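Local coordinates for protein orotidine 5'-phosphate decarboxylase (Sulfolobus solfataricus, PDB 4DBD) that probably catalyses the decarboxylation of orotidine 5'-monophosphate to uridine 5'-monophosphate, the last step of de novo UMP synthesis, working as a TIM-barrel homodimer, at residues L110-S115 against I139-T144; M159-P164 against A179-E184. All coordinates share one frame; numbering follows the deposited sequence.

Contact 1: L110-S115 against I139-T144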
loop_
_atom_site.group_PDB
_atom_site.type_symbol
_atom_site.label_atom_id
_atom_site.label_comp_id
_atom_site.label_asym_id
_atom_site.label_seq_id
_atom_site.Cartn_x
_atom_site.Cartn_y
_atom_site.Cartn_z
ATOM N N LEU A 110 11.246 -4.502 5.128
ATOM C CA LEU A 110 11.142 -3.778 3.863
ATOM C C LEU A 110 11.069 -4.733 2.674
ATOM O O LEU A 110 11.782 -5.733 2.619
ATOM C CB LEU A 110 12.312 -2.819 3.678
ATOM C CG LEU A 110 12.453 -1.650 4.653
ATOM C CD1 LEU A 110 13.693 -0.844 4.301
ATOM C CD2 LEU A 110 11.196 -0.759 4.623
ATOM N N VAL A 111 10.195 -4.420 1.726
ATOM C CA VAL A 111 10.047 -5.240 0.530
ATOM C C VAL A 111 11.211 -5.007 -0.433
ATOM O O VAL A 111 11.428 -3.882 -0.903
ATOM C CB VAL A 111 8.719 -4.942 -0.179
ATOM C CG1 VAL A 111 8.657 -5.705 -1.505
ATOM C CG2 VAL A 111 7.562 -5.322 0.725
ATOM N N ALA A 112 11.970 -6.063 -0.722
ATOM C CA ALA A 112 13.146 -5.920 -1.597
ATOM C C ALA A 112 12.886 -6.459 -2.994
ATOM O O ALA A 112 13.216 -5.805 -3.990
ATOM C CB ALA A 112 14.386 -6.584 -0.984
ATOM N N VAL A 113 12.343 -7.669 -3.066
ATOM C CA VAL A 113 12.019 -8.299 -4.337
ATOM C C VAL A 113 10.648 -8.960 -4.245
ATOM O O VAL A 113 10.360 -9.679 -3.289
ATOM C CB VAL A 113 13.049 -9.382 -4.712
ATOM C CG1 VAL A 113 12.775 -9.904 -6.127
ATOM C CG2 VAL A 113 14.457 -8.835 -4.592
ATOM N N MET A 114 9.794 -8.718 -5.229
ATOM C CA MET A 114 8.519 -9.440 -5.272
ATOM C C MET A 114 8.545 -10.626 -6.226
ATOM O O MET A 114 9.467 -10.769 -7.037
ATOM C CB MET A 114 7.358 -8.501 -5.568
ATOM C CG MET A 114 7.277 -7.372 -4.568
ATOM S SD MET A 114 5.687 -6.542 -4.596
ATOM C CE MET A 114 4.599 -7.918 -4.190
ATOM N N SER A 115 7.527 -11.481 -6.116
ATOM C CA SER A 115 7.510 -12.765 -6.822
ATOM C C SER A 115 6.869 -12.748 -8.210
ATOM O O SER A 115 7.030 -13.699 -8.978
ATOM C CB SER A 115 6.804 -13.821 -5.967
ATOM O OG SER A 115 7.435 -14.002 -4.718
ATOM N N ILE A 139 13.680 -8.128 5.725
ATOM C CA ILE A 139 13.360 -7.782 4.349
ATOM C C ILE A 139 12.571 -8.908 3.717
ATOM O O ILE A 139 12.724 -10.079 4.086
ATOM C CB ILE A 139 14.628 -7.497 3.498
ATOM C CG1 ILE A 139 15.592 -8.670 3.586
ATOM C CG2 ILE A 139 15.297 -6.189 3.960
ATOM C CD1 ILE A 139 16.864 -8.483 2.757
ATOM N N VAL A 140 11.717 -8.542 2.769
ATOM C CA VAL A 140 10.879 -9.499 2.075
ATOM C C VAL A 140 11.523 -9.781 0.721
ATOM O O VAL A 140 11.685 -8.868 -0.082
ATOM C CB VAL A 140 9.450 -8.922 1.866
ATOM C CG1 VAL A 140 8.537 -9.954 1.205
ATOM C CG2 VAL A 140 8.859 -8.453 3.183
ATOM N N VAL A 141 11.927 -11.030 0.485
ATOM C CA VAL A 141 12.511 -11.413 -0.806
ATOM C C VAL A 141 11.720 -12.578 -1.401
ATOM O O VAL A 141 11.668 -13.663 -0.818
ATOM C CB VAL A 141 13.991 -11.813 -0.684
ATOM C CG1 VAL A 141 14.586 -11.973 -2.076
ATOM C CG2 VAL A 141 14.764 -10.762 0.105
ATOM N N GLY A 142 11.117 -12.343 -2.565
ATOM C CA GLY A 142 10.204 -13.296 -3.188
ATOM C C GLY A 142 10.690 -14.733 -3.289
ATOM O O GLY A 142 11.849 -14.987 -3.633
ATOM N N GLY A 143 9.788 -15.676 -3.008
ATOM C CA GLY A 143 10.120 -17.095 -2.993
ATOM C C GLY A 143 10.284 -17.727 -4.369
ATOM O O GLY A 143 10.849 -18.816 -4.492
ATOM N N THR A 144 9.785 -17.052 -5.403
ATOM C CA THR A 144 10.020 -17.470 -6.781
ATOM C C THR A 144 11.401 -17.002 -7.222
ATOM O O THR A 144 11.909 -17.421 -8.265
ATOM C CB THR A 144 9.028 -16.811 -7.732
ATOM O OG1 THR A 144 9.027 -15.402 -7.481
ATOM C CG2 THR A 144 7.636 -17.367 -7.538
#

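Contact 2: M159-P164 against A179-E184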
loop_
_atom_site.group_PDB
_atom_site.type_symbol
_atom_site.label_atom_id
_atom_site.label_comp_id
_atom_site.label_asym_id
_atom_site.label_seq_id
_atom_site.Cartn_x
_atom_site.Cartn_y
_atom_site.Cartn_z
ATOM N N MET A 159 20.182 -9.823 8.748
ATOM C CA MET A 159 18.785 -9.481 8.544
ATOM C C MET A 159 17.886 -10.712 8.591
ATOM O O MET A 159 18.292 -11.792 8.149
ATOM C CB MET A 159 18.651 -8.852 7.159
ATOM C CG MET A 159 17.373 -8.102 6.964
ATOM S SD MET A 159 17.587 -6.476 7.661
ATOM C CE MET A 159 18.742 -5.787 6.496
ATOM N N THR A 160 16.669 -10.566 9.127
ATOM C CA THR A 160 15.644 -11.593 8.930
ATOM C C THR A 160 15.125 -11.516 7.496
ATOM O O THR A 160 14.685 -10.462 7.037
ATOM C CB THR A 160 14.466 -11.441 9.915
ATOM O OG1 THR A 160 14.966 -11.497 11.255
ATOM C CG2 THR A 160 13.431 -12.551 9.717
ATOM N N ILE A 161 15.172 -12.637 6.790
ATOM C CA ILE A 161 14.671 -12.693 5.424
ATOM C C ILE A 161 13.405 -13.530 5.405
ATOM O O ILE A 161 13.392 -14.656 5.884
ATOM C CB ILE A 161 15.747 -13.246 4.454
ATOM C CG1 ILE A 161 16.959 -12.307 4.446
ATOM C CG2 ILE A 161 15.179 -13.452 3.048
ATOM C CD1 ILE A 161 18.024 -12.625 3.390
ATOM N N VAL A 162 12.329 -12.952 4.881
ATOM C CA VAL A 162 11.041 -13.639 4.798
ATOM C C VAL A 162 10.642 -13.706 3.334
ATOM O O VAL A 162 10.882 -12.757 2.566
ATOM C CB VAL A 162 9.949 -12.941 5.639
ATOM C CG1 VAL A 162 10.314 -12.997 7.121
ATOM C CG2 VAL A 162 9.738 -11.503 5.165
ATOM N N SER A 163 10.080 -14.844 2.937
ATOM C CA SER A 163 9.876 -15.118 1.517
ATOM C C SER A 163 8.495 -15.662 1.220
ATOM O O SER A 163 8.189 -16.803 1.548
ATOM C CB SER A 163 10.916 -16.124 1.015
ATOM O OG SER A 163 12.217 -15.583 1.064
ATOM N N PRO A 164 7.665 -14.842 0.568
ATOM C CA PRO A 164 6.331 -15.265 0.142
ATOM C C PRO A 164 6.422 -15.912 -1.226
ATOM O O PRO A 164 7.526 -16.112 -1.725
ATOM C CB PRO A 164 5.553 -13.944 0.078
ATOM C CG PRO A 164 6.590 -12.906 -0.223
ATOM C CD PRO A 164 7.923 -13.417 0.286
ATOM N N ALA A 179 17.509 -21.645 0.168
ATOM C CA ALA A 179 18.271 -20.604 -0.526
ATOM C C ALA A 179 18.823 -19.518 0.403
ATOM O O ALA A 179 19.673 -18.724 -0.006
ATOM C CB ALA A 179 17.431 -19.968 -1.632
ATOM N N GLY A 180 18.329 -19.458 1.638
ATOM C CA GLY A 180 18.874 -18.517 2.598
ATOM C C GLY A 180 17.850 -17.716 3.375
ATOM O O GLY A 180 18.218 -16.904 4.226
ATOM N N ALA A 181 16.569 -17.946 3.101
ATOM C CA ALA A 181 15.511 -17.247 3.833
ATOM C C ALA A 181 15.362 -17.814 5.246
ATOM O O ALA A 181 15.662 -18.977 5.499
ATOM C CB ALA A 181 14.192 -17.330 3.074
ATOM N N ASP A 182 14.883 -16.990 6.170
ATOM C CA ASP A 182 14.603 -17.464 7.516
ATOM C C ASP A 182 13.230 -18.128 7.622
ATOM O O ASP A 182 13.090 -19.192 8.215
ATOM C CB ASP A 182 14.714 -16.313 8.514
ATOM C CG ASP A 182 16.125 -15.805 8.634
ATOM O OD1 ASP A 182 16.955 -16.534 9.216
ATOM O OD2 ASP A 182 16.417 -14.702 8.128
ATOM N N TYR A 183 12.231 -17.490 7.024
ATOM C CA TYR A 183 10.858 -17.945 7.100
ATOM C C TYR A 183 10.198 -17.884 5.736
ATOM O O TYR A 183 10.549 -17.040 4.901
ATOM C CB TYR A 183 10.086 -17.076 8.101
ATOM C CG TYR A 183 10.748 -17.073 9.445
ATOM C CD1 TYR A 183 10.634 -18.162 10.303
ATOM C CD2 TYR A 183 11.500 -15.982 9.860
ATOM C CE1 TYR A 183 11.258 -18.157 11.544
ATOM C CE2 TYR A 183 12.128 -15.966 11.083
ATOM C CZ TYR A 183 12.006 -17.054 11.923
ATOM O OH TYR A 183 12.642 -17.025 13.145
ATOM N N GLU A 184 9.260 -18.796 5.511
ATOM C CA GLU A 184 8.439 -18.777 4.308
ATOM C C GLU A 184 7.020 -18.325 4.596
ATOM O O GLU A 184 6.363 -18.810 5.527
ATOM C CB GLU A 184 8.452 -20.150 3.609
ATOM C CG GLU A 184 9.674 -20.322 2.730
ATOM C CD GLU A 184 9.806 -21.720 2.124
ATOM O OE1 GLU A 184 8.786 -22.403 1.865
ATOM O OE2 GLU A 184 10.957 -22.128 1.911
#

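Contact 1: L110-S115 against I139-T144
Val140 O is gripped by two successive amides of the facing strand, Ala112 N at 2.9 Å and Val113 N at 3.3 Å, both lying in its carbonyl plane. That double grip is a beta bulge: Val111 pairs with Val140, but Val113 already pairs with Val141, and Ala112 is the extra residue, its CB resting 3.7 Å from Val140 O. Before the bulge, Val140 N reaches Leu110 O at 2.8 Å; beyond it, Gly142 N bonds to Val113 O. Strands 107-113 and 138-141 are parallel neighbours in the TIM barrel, joined by a beta-alpha-beta crossover through helix 124-134. On one face Val111 CG2 meets Val140 CG2 at 4.2 Å, and Val111 also lies near Lys61, the predicted proton donor. The other face, with Val113 CB against Val141 CG1 at 4.0 Å, packs under Tyr152 and Ile149 of helix 146-155. Past the strand ends, Thr144 carries OG1 between its backbone N and carbonyl carbon (chi1 51°), which lets the hydroxyl donate to a lone pair of Ser115 O at 3.0 Å. Ser115 OG sits 3.2 Å from Gly142 CA, where a side chain on residue 142 would collide with it.

Contact 2: M159-P164 against A179-E184
Asp182 brackets Ile161 with backbone and side chain together. Its amide donates to Ile161 O at 2.8 Å, while its carboxylate turns back so that OD2 takes the Ile161 N-H at 2.8 Å, nearly straight (169°) and on the lone pair facing away from OD1. The torsion behind this sets CG beside Asp182's own N and anti to its carbonyl carbon (chi1 -67°). Ile161 O has a second donor, Tyr183 N, and Ser163 N then bonds to Tyr183 O at 3.0 Å, in the pairing of parallel neighbours 160-163 and 183-186 in the barrel.

Charge enters through Arg153 of helix 146-155, which makes a salt bridge to the same OD2 and also binds the carbonyls of Met159 and Gly180. An alanine at Asp182 would probably leave Ile161 N without this acceptor and take from Arg153 the carboxylate it pairs with. Glu184 turns its carboxylate elsewhere, accepting from Gly174 N and Val177 N at the start of helix 175-179.

Apolar contacts are few. Ile161 CG2 lies 4.0 Å from Ala181 CB; the same methyl lies 3.3 Å from Ser163 OG, whose hydrogen-bond partner is Val141 O of the neighbouring strand. On the face of Val162 and Tyr183, Val162 CG1 touches Tyr183 CB, and Thr160 CG2 lies in the plane of the tyrosine ring, at the edge formed by CD2 and CE2. The ring itself stacks on Tyr27.

Gly180 follows helix 175-179 in a Schellman motif, its positive phi being suited to glycine, and the chain drops directly into this pairing. With a backbone amide and an arginine both directed at OD2, the aspartate is likely to stay ionised and to tie the turn after the helix to the start of strand 160-163.

Strands 138-141 and 160-163 are adjacent in the barrel, so contacts 1 and 2 follow each other round its wall, their centres about 9 Å apart. Each closes one beta-alpha-beta unit, and helix 146-155 packs against both. Contact 1 is the buried one, held by backbone bonds and small aliphatic side chains, with one hydroxyl bond past the strand ends; contact 2 is only partly buried and relies more on charge, with the Asp182 carboxylate meeting a backbone amide and an arginine. They join where Val141 O probably accepts a hydrogen bond from Ser163 OG, and probably again between Gly143 N and Pro164 O. Contact 1 holds Ser115 and contact 2 Pro164, both predicted to bind substrate, at or just past the C-terminal ends of their strands.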